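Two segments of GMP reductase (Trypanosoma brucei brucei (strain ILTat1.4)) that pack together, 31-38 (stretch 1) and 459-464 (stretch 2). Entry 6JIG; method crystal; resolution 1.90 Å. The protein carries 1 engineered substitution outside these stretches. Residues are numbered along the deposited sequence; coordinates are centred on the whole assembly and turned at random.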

# COMPACT_ATOMS: atom_id res chain seq x y z
N LYS A 31 -16.65 -33.75 27.04
CA LYS A 31 -16.85 -33.56 28.47
C LYS A 31 -15.90 -34.39 29.34
O LYS A 31 -15.73 -34.06 30.51
CB LYS A 31 -18.29 -33.89 28.84
N GLU A 32 -15.30 -35.45 28.79
CA GLU A 32 -14.42 -36.31 29.59
C GLU A 32 -13.05 -35.70 29.85
O GLU A 32 -12.26 -36.29 30.59
CB GLU A 32 -14.24 -37.68 28.91
CG GLU A 32 -15.46 -38.21 28.19
CD GLU A 32 -15.23 -39.59 27.57
OE1 GLU A 32 -14.09 -39.89 27.16
OE2 GLU A 32 -16.20 -40.37 27.49
N VAL A 33 -12.74 -34.54 29.26
CA VAL A 33 -11.41 -33.95 29.33
C VAL A 33 -11.38 -32.97 30.51
O VAL A 33 -12.04 -31.94 30.48
CB VAL A 33 -11.06 -33.24 28.01
CG1 VAL A 33 -9.64 -32.76 28.02
CG2 VAL A 33 -11.30 -34.17 26.81
N ASN A 34 -10.60 -33.31 31.53
CA ASN A 34 -10.52 -32.53 32.77
C ASN A 34 -9.31 -31.61 32.71
O ASN A 34 -8.20 -32.07 32.44
CB ASN A 34 -10.38 -33.49 33.96
CG ASN A 34 -10.39 -32.78 35.27
OD1 ASN A 34 -9.39 -32.18 35.68
ND2 ASN A 34 -11.50 -32.88 35.99
N THR A 35 -9.51 -30.31 32.96
CA THR A 35 -8.42 -29.35 32.86
C THR A 35 -7.90 -28.87 34.21
O THR A 35 -7.15 -27.90 34.25
CB THR A 35 -8.82 -28.13 32.03
OG1 THR A 35 -9.94 -27.48 32.63
CG2 THR A 35 -9.13 -28.52 30.59
N THR A 36 -8.28 -29.52 35.32
CA THR A 36 -7.83 -29.04 36.62
C THR A 36 -6.32 -29.19 36.78
O THR A 36 -5.71 -30.13 36.28
CB THR A 36 -8.57 -29.77 37.76
OG1 THR A 36 -8.17 -31.14 37.78
CG2 THR A 36 -10.07 -29.70 37.54
N THR A 37 -5.71 -28.23 37.48
CA THR A 37 -4.25 -28.14 37.50
C THR A 37 -3.83 -27.46 38.79
O THR A 37 -4.66 -27.10 39.62
CB THR A 37 -3.73 -27.39 36.26
OG1 THR A 37 -2.32 -27.59 36.14
CG2 THR A 37 -4.00 -25.89 36.39
N ARG A 38 -2.52 -27.29 38.96
CA ARG A 38 -1.95 -26.60 40.10
C ARG A 38 -1.29 -25.31 39.65
O ARG A 38 -0.49 -25.30 38.70
CB ARG A 38 -0.94 -27.48 40.84
CG ARG A 38 -1.51 -28.82 41.26
CD ARG A 38 -0.68 -29.46 42.37
NE ARG A 38 -1.08 -28.93 43.67
CZ ARG A 38 -1.94 -29.52 44.50
NH1 ARG A 38 -2.52 -30.67 44.17
NH2 ARG A 38 -2.23 -28.94 45.65
N GLY A 459 -4.57 -37.76 23.18
CA GLY A 459 -5.23 -38.85 23.88
C GLY A 459 -5.29 -38.67 25.38
O GLY A 459 -5.32 -39.66 26.12
N ALA A 460 -5.29 -37.42 25.86
CA ALA A 460 -5.16 -37.11 27.28
C ALA A 460 -6.51 -36.68 27.84
O ALA A 460 -7.18 -35.82 27.27
CB ALA A 460 -4.13 -35.98 27.49
N LYS A 461 -6.89 -37.26 28.99
CA LYS A 461 -8.10 -36.85 29.68
C LYS A 461 -7.81 -35.95 30.89
O LYS A 461 -8.75 -35.54 31.59
CB LYS A 461 -8.91 -38.08 30.12
N SER A 462 -6.55 -35.64 31.16
CA SER A 462 -6.17 -34.80 32.29
C SER A 462 -4.94 -33.99 31.92
O SER A 462 -4.27 -34.29 30.92
CB SER A 462 -5.87 -35.64 33.54
OG SER A 462 -4.66 -36.37 33.36
N ILE A 463 -4.64 -32.98 32.73
CA ILE A 463 -3.44 -32.17 32.50
C ILE A 463 -2.19 -33.03 32.66
O ILE A 463 -1.25 -32.94 31.85
CB ILE A 463 -3.42 -30.96 33.46
CG1 ILE A 463 -4.60 -30.03 33.19
CG2 ILE A 463 -2.08 -30.18 33.37
CD1 ILE A 463 -4.61 -29.43 31.80
N GLU A 464 -2.14 -33.87 33.71
CA GLU A 464 -0.96 -34.73 33.90
C GLU A 464 -0.79 -35.70 32.74
O GLU A 464 0.35 -36.01 32.35
CB GLU A 464 -1.06 -35.51 35.22
O HOH W 1 -6.37 -32.34 34.95

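The most unusual feature is a water between the two stretches that receives the hydrogen bond of Ile463 N beside two carbonyls of stretch 1, where helix and loop meet. Water 1 accepts a hydrogen bond from Ile463 N at 2.9 Å; Thr36 O at 2.7 Å and Asn34 O at 3.1 Å are each placed to accept from the water, which has more acceptors in reach than protons. Asn34 O itself stands 3.7 Å from Ile463 N, and the water is placed between Ile463 N and both carbonyls.

One direct hydrogen bond crosses the contact: Asn34 N donates to Lys461 O at 2.9 Å, with a nearly linear N-H...O angle of 168°. One residue further along, Ser462 CA approaches Asn34 O at 3.4 Å, and the angle of 155° at the hydrogen supports a CA-H...O contact.

The Asn34 side chain bonds within its own stretch, to Thr36 two residues on, where Asn34 OD1 accepts from Thr36 N at 2.9 Å (155°) and from Thr36 OG1 at 2.6 Å.

Ile463 makes the most extensive side-chain contact. Its CB points toward stretch 1, and it has the largest covered area, 79 Å². Ile463 CG1 lies 3.3 Å from Thr36 O and 3.5 Å from Thr35 O, while Ile463 CG2 lies 3.8 Å from Thr37 OG1 and Ile463 CD1 4.4 Å from Thr35 CB.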